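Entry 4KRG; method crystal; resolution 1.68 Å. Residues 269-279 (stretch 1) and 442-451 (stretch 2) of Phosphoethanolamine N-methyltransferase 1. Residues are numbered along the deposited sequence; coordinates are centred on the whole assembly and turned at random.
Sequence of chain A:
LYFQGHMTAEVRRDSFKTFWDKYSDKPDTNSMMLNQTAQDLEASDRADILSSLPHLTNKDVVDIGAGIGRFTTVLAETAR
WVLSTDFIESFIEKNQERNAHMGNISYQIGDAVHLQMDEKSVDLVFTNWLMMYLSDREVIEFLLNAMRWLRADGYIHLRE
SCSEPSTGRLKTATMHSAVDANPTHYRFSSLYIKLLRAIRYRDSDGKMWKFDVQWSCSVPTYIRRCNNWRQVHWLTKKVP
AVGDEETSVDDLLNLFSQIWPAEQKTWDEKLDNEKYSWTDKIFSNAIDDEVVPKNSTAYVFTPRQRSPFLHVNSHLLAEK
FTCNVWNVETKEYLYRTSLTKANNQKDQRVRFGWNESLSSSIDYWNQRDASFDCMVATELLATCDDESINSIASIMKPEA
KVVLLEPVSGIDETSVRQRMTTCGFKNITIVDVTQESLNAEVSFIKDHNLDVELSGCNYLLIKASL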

# COMPACT_ATOMS: atom_id res chain seq x y z
N GLU A 269 -12.31 -11.78 -9.88
CA GLU A 269 -12.97 -12.52 -10.95
C GLU A 269 -13.13 -11.70 -12.21
O GLU A 269 -13.12 -12.24 -13.32
N LYS A 270 -13.30 -10.40 -12.05
CA LYS A 270 -13.45 -9.53 -13.21
C LYS A 270 -12.11 -9.21 -13.87
O LYS A 270 -12.02 -9.11 -15.09
N LEU A 271 -11.07 -9.05 -13.06
CA LEU A 271 -9.84 -8.44 -13.54
C LEU A 271 -8.62 -9.35 -13.72
O LEU A 271 -7.71 -9.00 -14.46
N ASP A 272 -8.59 -10.50 -13.06
CA ASP A 272 -7.37 -11.31 -13.06
C ASP A 272 -6.96 -11.89 -14.42
O ASP A 272 -5.77 -12.09 -14.68
N ASN A 273 -7.92 -12.15 -15.30
CA ASN A 273 -7.55 -12.68 -16.61
C ASN A 273 -7.31 -11.61 -17.68
O ASN A 273 -7.22 -11.93 -18.87
N GLU A 274 -7.20 -10.36 -17.26
CA GLU A 274 -7.04 -9.26 -18.21
C GLU A 274 -5.77 -9.44 -19.05
O GLU A 274 -4.66 -9.31 -18.54
N LYS A 275 -5.96 -9.75 -20.33
CA LYS A 275 -4.84 -10.00 -21.24
C LYS A 275 -4.21 -8.72 -21.80
O LYS A 275 -3.08 -8.75 -22.29
N TYR A 276 -4.95 -7.62 -21.75
CA TYR A 276 -4.51 -6.32 -22.25
C TYR A 276 -5.56 -5.30 -21.84
O TYR A 276 -6.64 -5.69 -21.39
N SER A 277 -5.28 -4.01 -21.98
CA SER A 277 -6.27 -2.98 -21.66
C SER A 277 -6.91 -2.49 -22.95
O SER A 277 -6.24 -2.43 -23.98
N TRP A 278 -8.19 -2.12 -22.92
CA TRP A 278 -8.81 -1.63 -24.15
C TRP A 278 -8.18 -0.33 -24.60
O TRP A 278 -8.23 0.01 -25.77
N THR A 279 -7.54 0.36 -23.66
CA THR A 279 -6.95 1.66 -23.94
C THR A 279 -5.61 1.54 -24.66
O THR A 279 -5.08 2.54 -25.13
N VAL A 442 -15.54 -2.37 -26.86
CA VAL A 442 -16.41 -3.51 -27.14
C VAL A 442 -15.58 -4.77 -27.47
O VAL A 442 -15.89 -5.86 -27.00
N SER A 443 -14.50 -4.60 -28.23
CA SER A 443 -13.63 -5.71 -28.59
C SER A 443 -13.05 -6.35 -27.34
O SER A 443 -12.93 -7.56 -27.25
N PHE A 444 -12.70 -5.50 -26.38
CA PHE A 444 -12.09 -5.93 -25.13
C PHE A 444 -13.07 -6.71 -24.25
O PHE A 444 -12.71 -7.71 -23.64
N ILE A 445 -14.30 -6.23 -24.18
CA ILE A 445 -15.32 -6.87 -23.34
C ILE A 445 -15.73 -8.24 -23.88
O ILE A 445 -15.85 -9.21 -23.12
N LYS A 446 -15.93 -8.33 -25.19
CA LYS A 446 -16.32 -9.59 -25.81
C LYS A 446 -15.21 -10.62 -25.67
O LYS A 446 -15.46 -11.80 -25.43
N ASP A 447 -13.97 -10.15 -25.83
CA ASP A 447 -12.79 -10.99 -25.80
C ASP A 447 -12.58 -11.62 -24.43
O ASP A 447 -12.08 -12.74 -24.32
N HIS A 448 -12.95 -10.88 -23.39
CA HIS A 448 -12.80 -11.35 -22.02
C HIS A 448 -14.10 -11.91 -21.46
O HIS A 448 -14.15 -12.34 -20.30
N ASN A 449 -15.15 -11.92 -22.29
CA ASN A 449 -16.46 -12.43 -21.89
C ASN A 449 -17.00 -11.74 -20.65
O ASN A 449 -17.59 -12.37 -19.77
N LEU A 450 -16.77 -10.44 -20.56
CA LEU A 450 -17.33 -9.65 -19.48
C LEU A 450 -18.76 -9.30 -19.85
O LEU A 450 -18.99 -8.64 -20.85
N ASP A 451 -19.73 -9.75 -19.07
CA ASP A 451 -21.12 -9.40 -19.36
C ASP A 451 -21.43 -8.03 -18.80
O ASP A 451 -22.27 -7.88 -17.92

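What fastens the loop of stretch 1 to the helix of stretch 2 most firmly? Asp447 does much of this work: its CA-to-CB bond points toward the loop, and with chi1 t its carboxylate meets two partners. Tyr276 OH donates a short hydrogen bond of 2.5 Å to Asp447 OD2, and Lys275 NZ forms a salt bridge with Asp447 OD1 at 3.2 Å. Both loop side chains leave the backbone sideways and then bring their ends nearer the helix, Tyr276 with chi1 p and Lys275 with chi1 m, chi2 t, chi3 m and chi4 t. One water extends the cluster, donating to Asp447 OD2 at 2.7 Å and accepting a weak hydrogen bond from Lys275 NZ at 3.4 Å.

How does His448 add to this hold? Its ring bonds in two directions. ND1 donates to Phe444 O, 2.8 Å away in the preceding helical turn, which leaves NE2 free to accept from the backbone: Lys275 N lies 3.0 Å from His448 NE2, with a nearly straight angle of 169° at the hydrogen. The chi1 m rotamer, with chi2 at 85°, serves both bonds, and Lys275 N approaches at the ring edge, as expected for an in-plane lone pair. Asn273 O also lies near that plane, 3.6 Å from His448 CD2.

Where do the aromatic side chains meet? Phe444 points toward stretch 1 and has the largest area covered by it, its chi1 t rotamer sending the ring in among Glu274, Tyr276 and Trp278. Its edge is directed at the face of Tyr276 in an offset edge-to-face pair, with centroids 5.9 Å apart and planes at 78°; Tyr276 CE1 comes within 3.9 Å of Phe444 CD1. Tyr276 O approaches the Phe444 edge, 3.1 Å from CE1. His448 CE1 lies over one face of the Tyr276 ring, 3.7 Å from Tyr276 CE2, so the tyrosine is held by ring contacts as well as by its hydroxyl.

What closes the contact at its two ends? Beside Phe444, Trp278 also points its CA-to-CB bond toward the other stretch, and the two side chains pack tightly at their bases, Trp278 CB being 3.4 Å from Phe444 CB. The chi1 p rotamer then leads the end of the indole away, leaving the rings oblique to each other. At the other end, Leu450, just beyond the helix, uses chi1 m and chi2 t to bring CD2 within 3.8 Å of Lys270 O, while the extended lysine side chain leads away.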

# COMPACT_ATOMS: atom_id res chain seq x y z
CB GLU A 269 -14.36 -12.99 -10.51
CG GLU A 269 -14.35 -14.03 -9.41
CD GLU A 269 -15.75 -14.43 -8.99
OE1 GLU A 269 -16.68 -13.59 -9.11
OE2 GLU A 269 -15.93 -15.59 -8.55
CB LYS A 270 -14.17 -8.23 -12.83
CG LYS A 270 -15.59 -8.44 -12.33
CD LYS A 270 -16.26 -7.10 -12.06
CE LYS A 270 -17.58 -7.28 -11.33
NZ LYS A 270 -18.11 -6.00 -10.78
CB LEU A 271 -9.47 -7.24 -12.65
CG LEU A 271 -10.26 -5.97 -12.94
CD1 LEU A 271 -9.95 -4.90 -11.93
CD2 LEU A 271 -9.94 -5.48 -14.33
CB ASP A 272 -7.45 -12.43 -12.02
CG ASP A 272 -7.32 -11.92 -10.59
OD1 ASP A 272 -7.00 -10.73 -10.39
OD2 ASP A 272 -7.55 -12.74 -9.67
CB ASN A 273 -8.59 -13.69 -17.11
CG ASN A 273 -8.47 -15.03 -16.40
OD1 ASN A 273 -7.37 -15.52 -16.16
ND2 ASN A 273 -9.61 -15.62 -16.07
CB GLU A 274 -7.01 -7.89 -17.52
CG GLU A 274 -7.21 -6.75 -18.51
CD GLU A 274 -6.89 -5.37 -17.96
OE1 GLU A 274 -5.90 -5.23 -17.20
OE2 GLU A 274 -7.63 -4.42 -18.31
CB LYS A 275 -5.29 -10.88 -22.40
CG LYS A 275 -5.80 -12.24 -21.99
CD LYS A 275 -6.13 -13.09 -23.21
CE LYS A 275 -7.22 -12.44 -24.06
NZ LYS A 275 -7.79 -13.39 -25.06
CB TYR A 276 -4.35 -6.35 -23.77
CG TYR A 276 -5.60 -6.76 -24.50
CD1 TYR A 276 -6.55 -5.82 -24.88
CD2 TYR A 276 -5.85 -8.09 -24.78
CE1 TYR A 276 -7.70 -6.19 -25.53
CE2 TYR A 276 -7.01 -8.48 -25.43
CZ TYR A 276 -7.93 -7.52 -25.80
OH TYR A 276 -9.08 -7.89 -26.45
CB SER A 277 -5.62 -1.81 -20.91
OG SER A 277 -6.57 -0.78 -20.66
CB TRP A 278 -10.33 -1.51 -24.05
CG TRP A 278 -10.90 -0.40 -23.20
CD1 TRP A 278 -11.46 -0.53 -21.96
CD2 TRP A 278 -11.07 0.98 -23.57
NE1 TRP A 278 -11.93 0.68 -21.52
CE2 TRP A 278 -11.70 1.63 -22.49
CE3 TRP A 278 -10.73 1.73 -24.69
CZ2 TRP A 278 -12.00 2.99 -22.50
CZ3 TRP A 278 -11.02 3.09 -24.71
CH2 TRP A 278 -11.65 3.70 -23.62
CB THR A 279 -6.77 2.47 -22.65
OG1 THR A 279 -5.88 1.76 -21.79
CG2 THR A 279 -8.09 2.67 -21.94
CB VAL A 442 -17.49 -3.22 -28.22
CG1 VAL A 442 -16.91 -3.26 -29.63
CG2 VAL A 442 -18.62 -4.20 -28.09
CB SER A 443 -12.49 -5.25 -29.49
OG SER A 443 -12.96 -4.81 -30.75
CB PHE A 444 -11.54 -4.71 -24.40
CG PHE A 444 -11.26 -4.94 -22.94
CD1 PHE A 444 -10.04 -5.45 -22.53
CD2 PHE A 444 -12.20 -4.62 -21.97
CE1 PHE A 444 -9.77 -5.65 -21.19
CE2 PHE A 444 -11.95 -4.82 -20.63
CZ PHE A 444 -10.73 -5.34 -20.23
CB ILE A 445 -16.55 -5.94 -23.21
CG1 ILE A 445 -16.30 -4.90 -22.12
CG2 ILE A 445 -17.81 -6.72 -22.92
CD1 ILE A 445 -17.30 -3.76 -22.13
CB LYS A 446 -16.64 -9.37 -27.29
CG LYS A 446 -17.74 -8.37 -27.56
CD LYS A 446 -19.10 -8.89 -27.12
CE LYS A 446 -20.22 -8.02 -27.68
NZ LYS A 446 -21.57 -8.56 -27.33
CB ASP A 447 -11.56 -10.15 -26.16
CG ASP A 447 -10.32 -10.99 -26.37
OD1 ASP A 447 -10.43 -12.23 -26.50
OD2 ASP A 447 -9.23 -10.40 -26.43
CB HIS A 448 -12.26 -10.23 -21.12
CG HIS A 448 -10.85 -9.85 -21.42
ND1 HIS A 448 -10.50 -8.94 -22.41
CD2 HIS A 448 -9.67 -10.27 -20.89
CE1 HIS A 448 -9.20 -8.81 -22.46
NE2 HIS A 448 -8.66 -9.61 -21.54
CB ASN A 449 -16.41 -13.95 -21.68
CG ASN A 449 -17.79 -14.57 -21.65
OD1 ASN A 449 -18.68 -14.18 -22.40
ND2 ASN A 449 -17.98 -15.54 -20.77
CB LEU A 450 -16.49 -8.39 -19.27
CG LEU A 450 -15.07 -8.62 -18.74
CD1 LEU A 450 -14.18 -7.42 -19.01
CD2 LEU A 450 -15.13 -8.90 -17.26
CB ASP A 451 -22.08 -10.45 -18.81
CG ASP A 451 -22.47 -11.48 -19.84
OD1 ASP A 451 -21.69 -11.69 -20.79
OD2 ASP A 451 -23.56 -12.08 -19.71
O HOH W 1 -7.37 -11.65 -27.91